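Local atomic coordinates of Lmo2181 protein (Listeria monocytogenes serovar 1/2a, PDB entry 5JCV), a protein that cleaves the C-terminal sorting signal of surface proteins and, through a thioester intermediate, anchors them covalently to the cell wall as a class B sortase. Residues A[113-118]-A[146-151]; A[160-165]-A[178-183]. All coordinates share one frame; numbering follows the deposited sequence.

Interaction 1: A[113-118]-A[146-151]; sequences FAVYET and SVYTSN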
loop_
_atom_site.group_PDB
_atom_site.type_symbol
_atom_site.label_atom_id
_atom_site.label_comp_id
_atom_site.label_asym_id
_atom_site.label_seq_id
_atom_site.Cartn_x
_atom_site.Cartn_y
_atom_site.Cartn_z
ATOM N N PHE A 113 -14.064 -22.006 -0.073
ATOM C CA PHE A 113 -14.394 -23.274 0.553
ATOM C C PHE A 113 -15.737 -23.298 1.323
ATOM O O PHE A 113 -16.229 -24.379 1.659
ATOM C CB PHE A 113 -13.262 -23.691 1.470
ATOM C CG PHE A 113 -13.162 -22.877 2.733
ATOM C CD1 PHE A 113 -13.838 -23.264 3.874
ATOM C CD2 PHE A 113 -12.355 -21.762 2.793
ATOM C CE1 PHE A 113 -13.747 -22.521 5.031
ATOM C CE2 PHE A 113 -12.255 -21.027 3.952
ATOM C CZ PHE A 113 -12.954 -21.405 5.067
ATOM N N ALA A 114 -16.339 -22.132 1.576
ATOM C CA ALA A 114 -17.644 -22.052 2.279
ATOM C C ALA A 114 -18.471 -20.892 1.788
ATOM O O ALA A 114 -17.985 -19.782 1.606
ATOM C CB ALA A 114 -17.449 -21.914 3.785
ATOM N N VAL A 115 -19.748 -21.161 1.634
ATOM C CA VAL A 115 -20.731 -20.201 1.106
ATOM C C VAL A 115 -22.031 -20.370 1.917
ATOM O O VAL A 115 -22.531 -21.471 2.026
ATOM C CB VAL A 115 -20.991 -20.528 -0.370
ATOM C CG1 VAL A 115 -22.188 -19.789 -0.904
ATOM C CG2 VAL A 115 -19.750 -20.282 -1.209
ATOM N N TYR A 116 -22.571 -19.299 2.492
ATOM C CA TYR A 116 -23.875 -19.402 3.175
ATOM C C TYR A 116 -24.492 -18.046 3.385
ATOM O O TYR A 116 -23.817 -17.011 3.251
ATOM C CB TYR A 116 -23.743 -20.116 4.535
ATOM C CG TYR A 116 -22.592 -19.632 5.375
ATOM C CD1 TYR A 116 -22.762 -18.598 6.270
ATOM C CD2 TYR A 116 -21.301 -20.193 5.237
ATOM C CE1 TYR A 116 -21.696 -18.139 7.044
ATOM C CE2 TYR A 116 -20.232 -19.737 5.984
ATOM C CZ TYR A 116 -20.445 -18.698 6.878
ATOM O OH TYR A 116 -19.430 -18.239 7.631
ATOM N N GLU A 117 -25.777 -18.060 3.709
ATOM C CA GLU A 117 -26.478 -16.884 4.199
ATOM C C GLU A 117 -26.621 -17.087 5.665
ATOM O O GLU A 117 -26.771 -18.230 6.141
ATOM C CB GLU A 117 -27.897 -16.797 3.660
ATOM C CG GLU A 117 -28.000 -16.475 2.193
ATOM C CD GLU A 117 -29.440 -16.591 1.689
ATOM O OE1 GLU A 117 -29.971 -17.745 1.548
ATOM O OE2 GLU A 117 -30.008 -15.513 1.429
ATOM N N THR A 118 -26.697 -15.980 6.375
ATOM C CA THR A 118 -26.970 -16.052 7.794
ATOM C C THR A 118 -27.655 -14.779 8.265
ATOM O O THR A 118 -27.242 -13.668 7.881
ATOM C CB THR A 118 -25.658 -16.187 8.562
ATOM O OG1 THR A 118 -25.938 -16.276 9.969
ATOM C CG2 THR A 118 -24.755 -14.977 8.258
ATOM N N SER A 146 -21.890 -24.174 5.593
ATOM C CA SER A 146 -21.901 -24.065 4.131
ATOM C C SER A 146 -23.057 -24.808 3.466
ATOM O O SER A 146 -23.453 -25.881 3.908
ATOM C CB SER A 146 -20.573 -24.586 3.539
ATOM O OG SER A 146 -20.455 -24.228 2.165
ATOM N N VAL A 147 -23.575 -24.251 2.374
ATOM C CA VAL A 147 -24.641 -24.909 1.624
ATOM C C VAL A 147 -24.084 -25.992 0.714
ATOM O O VAL A 147 -24.856 -26.704 0.076
ATOM C CB VAL A 147 -25.435 -23.910 0.753
ATOM C CG1 VAL A 147 -26.293 -23.028 1.631
ATOM C CG2 VAL A 147 -24.499 -23.060 -0.123
ATOM N N TYR A 148 -22.757 -26.083 0.607
ATOM C CA TYR A 148 -22.123 -27.122 -0.191
ATOM C C TYR A 148 -21.081 -27.759 0.665
ATOM O O TYR A 148 -20.581 -27.121 1.605
ATOM C CB TYR A 148 -21.389 -26.572 -1.414
ATOM C CG TYR A 148 -22.164 -25.600 -2.243
ATOM C CD1 TYR A 148 -23.323 -25.983 -2.930
ATOM C CD2 TYR A 148 -21.733 -24.275 -2.354
ATOM C CE1 TYR A 148 -24.050 -25.059 -3.689
ATOM C CE2 TYR A 148 -22.437 -23.352 -3.116
ATOM C CZ TYR A 148 -23.592 -23.737 -3.770
ATOM O OH TYR A 148 -24.232 -22.783 -4.517
ATOM N N THR A 149 -20.757 -29.008 0.332
ATOM C CA THR A 149 -19.563 -29.661 0.849
ATOM C C THR A 149 -18.504 -29.355 -0.158
ATOM O O THR A 149 -18.731 -29.503 -1.349
ATOM C CB THR A 149 -19.705 -31.185 0.951
ATOM O OG1 THR A 149 -21.058 -31.507 1.281
ATOM C CG2 THR A 149 -18.761 -31.741 2.031
ATOM N N SER A 150 -17.351 -28.932 0.322
ATOM C CA SER A 150 -16.301 -28.425 -0.537
ATOM C C SER A 150 -15.229 -29.486 -0.787
ATOM O O SER A 150 -14.800 -30.175 0.140
ATOM C CB SER A 150 -15.658 -27.206 0.144
ATOM O OG SER A 150 -14.712 -26.567 -0.694
ATOM N N ASN A 151 -14.776 -29.597 -2.032
ATOM C CA ASN A 151 -13.519 -30.304 -2.307
ATOM C C ASN A 151 -12.352 -29.706 -1.526
ATOM O O ASN A 151 -11.435 -30.420 -1.155
ATOM C CB ASN A 151 -13.170 -30.275 -3.809
ATOM C CG ASN A 151 -14.000 -31.254 -4.626
ATOM O OD1 ASN A 151 -14.558 -32.211 -4.091
ATOM N ND2 ASN A 151 -14.082 -31.019 -5.930
#
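Ser146 meets the backbone of Val115 through its hydroxyl. With OG anti to its own backbone N (chi1 -168°), Ser146 OG sits 3.2 Å from Val115 N and accepts that N-H almost straight. Ser146 OG also donates to a lone pair of Tyr148 O, in the carbonyl plane, 2.9 Å away. A small side chain that both accepts and donates suits this turn, tying the strand to the loop and the loop to itself. One residue on, Val147 N closes on Val115 O at 3.0 Å.

Beside this polar pair the valines cross obliquely, Val115 CG1 lying 4.1 Å from Val147 CG2. Val147 CG2 also stands over the centre of the Tyr148 ring, 3.6 Å above its plane, while Tyr148 CE2 reaches Val115 CB; the phenol OH is hydrogen-bonded to Tyr87 O. At the far end Ser150 CB packs on Phe113 O at 3.3 Å, and the Phe113 ring turns off toward Leu139 of helix 132-145. The contact thus brings the loop after that helix back along strand 107-118, on the side away from strand 176-182, within the helix-bearing β6/β7 connection characteristic of class B sortases.

Interaction 2: A[160-165]-A[178-183]; sequences IITLST and VIQGKL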
loop_
_atom_site.group_PDB
_atom_site.type_symbol
_atom_site.label_atom_id
_atom_site.label_comp_id
_atom_site.label_asym_id
_atom_site.label_seq_id
_atom_site.Cartn_x
_atom_site.Cartn_y
_atom_site.Cartn_z
ATOM N N ILE A 160 -7.575 -17.372 6.177
ATOM C CA ILE A 160 -8.727 -17.145 5.287
ATOM C C ILE A 160 -9.160 -15.706 5.111
ATOM O O ILE A 160 -8.714 -14.795 5.802
ATOM C CB ILE A 160 -9.965 -17.936 5.724
ATOM C CG1 ILE A 160 -10.590 -17.324 6.968
ATOM C CG2 ILE A 160 -9.624 -19.400 5.959
ATOM C CD1 ILE A 160 -11.751 -18.143 7.492
ATOM N N ILE A 161 -10.019 -15.517 4.124
ATOM C CA ILE A 161 -10.626 -14.233 3.872
ATOM C C ILE A 161 -12.132 -14.458 3.741
ATOM O O ILE A 161 -12.567 -15.463 3.174
ATOM C CB ILE A 161 -9.993 -13.511 2.680
ATOM C CG1 ILE A 161 -10.856 -12.339 2.209
ATOM C CG2 ILE A 161 -9.757 -14.461 1.553
ATOM C CD1 ILE A 161 -10.107 -11.299 1.419
ATOM N N THR A 162 -12.905 -13.537 4.341
ATOM C CA THR A 162 -14.355 -13.623 4.405
ATOM C C THR A 162 -14.896 -12.403 3.701
ATOM O O THR A 162 -14.522 -11.252 4.034
ATOM C CB THR A 162 -14.865 -13.610 5.870
ATOM O OG1 THR A 162 -14.262 -14.673 6.607
ATOM C CG2 THR A 162 -16.354 -13.790 5.941
ATOM N N LEU A 163 -15.757 -12.648 2.719
ATOM C CA LEU A 163 -16.506 -11.588 2.122
ATOM C C LEU A 163 -17.929 -11.627 2.699
ATOM O O LEU A 163 -18.563 -12.672 2.725
ATOM C CB LEU A 163 -16.505 -11.764 0.616
ATOM C CG LEU A 163 -15.163 -11.850 -0.080
ATOM C CD1 LEU A 163 -15.411 -11.900 -1.552
ATOM C CD2 LEU A 163 -14.203 -10.705 0.182
ATOM N N SER A 164 -18.429 -10.487 3.156
ATOM C CA SER A 164 -19.771 -10.427 3.769
ATOM C C SER A 164 -20.508 -9.155 3.453
ATOM O O SER A 164 -19.917 -8.056 3.472
ATOM C CB SER A 164 -19.626 -10.490 5.269
ATOM O OG SER A 164 -20.867 -10.426 5.961
ATOM N N THR A 165 -21.802 -9.280 3.194
ATOM C CA THR A 165 -22.641 -8.113 3.050
ATOM C C THR A 165 -22.859 -7.582 4.462
ATOM O O THR A 165 -22.622 -8.287 5.428
ATOM C CB THR A 165 -23.988 -8.400 2.331
ATOM O OG1 THR A 165 -24.754 -9.364 3.055
ATOM C CG2 THR A 165 -23.752 -8.951 0.902
ATOM N N VAL A 178 -22.392 -14.569 2.760
ATOM C CA VAL A 178 -21.021 -14.741 3.230
ATOM C C VAL A 178 -20.293 -15.726 2.333
ATOM O O VAL A 178 -20.818 -16.773 2.029
ATOM C CB VAL A 178 -20.960 -15.270 4.668
ATOM C CG1 VAL A 178 -19.498 -15.436 5.090
ATOM C CG2 VAL A 178 -21.669 -14.331 5.610
ATOM N N ILE A 179 -19.085 -15.372 1.942
ATOM C CA ILE A 179 -18.210 -16.237 1.156
ATOM C C ILE A 179 -16.910 -16.280 1.918
ATOM O O ILE A 179 -16.411 -15.237 2.331
ATOM C CB ILE A 179 -17.924 -15.592 -0.213
ATOM C CG1 ILE A 179 -19.242 -15.355 -0.932
ATOM C CG2 ILE A 179 -17.007 -16.424 -1.073
ATOM C CD1 ILE A 179 -19.972 -16.621 -1.266
ATOM N N GLN A 180 -16.393 -17.473 2.153
ATOM C CA GLN A 180 -15.104 -17.614 2.769
ATOM C C GLN A 180 -14.107 -18.466 1.946
ATOM O O GLN A 180 -14.462 -19.490 1.351
ATOM C CB GLN A 180 -15.298 -18.194 4.141
ATOM C CG GLN A 180 -16.168 -17.326 5.005
ATOM C CD GLN A 180 -16.285 -17.902 6.368
ATOM O OE1 GLN A 180 -16.900 -18.948 6.526
ATOM N NE2 GLN A 180 -15.664 -17.251 7.368
ATOM N N GLY A 181 -12.869 -18.003 1.888
ATOM C CA GLY A 181 -11.900 -18.628 1.040
ATOM C C GLY A 181 -10.545 -18.743 1.714
ATOM O O GLY A 181 -10.229 -17.965 2.606
ATOM N N LYS A 182 -9.760 -19.715 1.261
ATOM C CA LYS A 182 -8.403 -19.956 1.755
ATOM C C LYS A 182 -7.386 -19.028 1.077
ATOM O O LYS A 182 -7.364 -18.930 -0.135
ATOM C CB LYS A 182 -8.035 -21.419 1.466
ATOM C CG LYS A 182 -6.626 -21.852 1.854
ATOM C CD LYS A 182 -6.269 -23.188 1.223
ATOM C CE LYS A 182 -6.885 -24.339 2.001
ATOM N NZ LYS A 182 -6.569 -25.651 1.367
ATOM N N LEU A 183 -6.564 -18.339 1.858
ATOM C CA LEU A 183 -5.402 -17.629 1.304
ATOM C C LEU A 183 -4.350 -18.582 0.797
ATOM O O LEU A 183 -4.158 -19.687 1.291
ATOM C CB LEU A 183 -4.718 -16.722 2.325
ATOM C CG LEU A 183 -5.378 -15.366 2.548
ATOM C CD1 LEU A 183 -4.391 -14.456 3.277
ATOM C CD2 LEU A 183 -5.815 -14.747 1.226
ATOM O OXT LEU A 183 -3.673 -18.221 -0.138
#
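Thr162 and Gln180 lie side by side, pointing the same way, at the tight, buried centre of this contact. Thr162 OG1 is anti to its carbonyl carbon (chi1 -57°), where Gln180 NE2 reaches it at 3.0 Å in an almost straight bond, the oxygen lying in the plane of the amide. Both polar ends have further partners: Thr162 OG1 bonds to Asn67 ND2, Gln180 NE2 to Tyr138 OH and Gln180 OE1 to Tyr116 OH, so both ends of the amide are held. Threonine suits the spot because its other branch is a methyl: Thr162 CG2 crosses to Val178 CG1 at 3.6 Å.

The backbones run antiparallel, with two hydrogen-bonded pairs, Ile161 with Gly181 and Leu163 with Ile179. Leu163 N to Ile179 O, at 2.7 Å, is the shortest of their four bonds. This is the β7-β8 hairpin of the sortase β-barrel; the chain is the sortase domain without the membrane-spanning helix. Thr162 to Thr165 match the start of the family's TLXTC signature, whose cysteine, the expected nucleophile, would come next. Thr165 OG1 bonds to Met177 N across the hairpin. On the opposite face from Thr162, Leu163 CB and Ile179 CB approach to 4.2 Å, and the branched, apolar chains go on to pack on neighbouring strands.

Toward the chain end the fit slackens, and Lys182 and Leu183 are partly exposed. Ile160 CB still presses on Gly181 O at 3.1 Å, but Lys182 carries its long chain past Val154 and Asp158 and bonds through NZ to Lys153 O. Leu183, the construct's last residue, with its terminal carboxylate, crosses Ile161 at about a right angle and touches it by methyls alone, Leu183 CD2 to Ile161 CG2 at 4.0 Å.

How the interactions relate
Interactions 1 and 2 both reach the same sheet, their centres about 11 Å apart, and meet where strand 107-118, against which loop 146-151 lies, runs beside strand 176-182. Gln180 links the two: its OE1 lies 2.9 Å from Tyr116 OH, a probable hydrogen bond, and its N 2.9 Å from Ala114 O. Phe113 and Ala114 both face Gln180, a classic beta bulge, and Phe113 CD2 packs 3.6 Å from Gly181 CA. In interaction 2 strand 160-165 runs into the position of the probable nucleophilic cysteine, and strand 176-182 returns beside it, whereas interaction 1 fastens a more peripheral loop on the other side of strand 107-118.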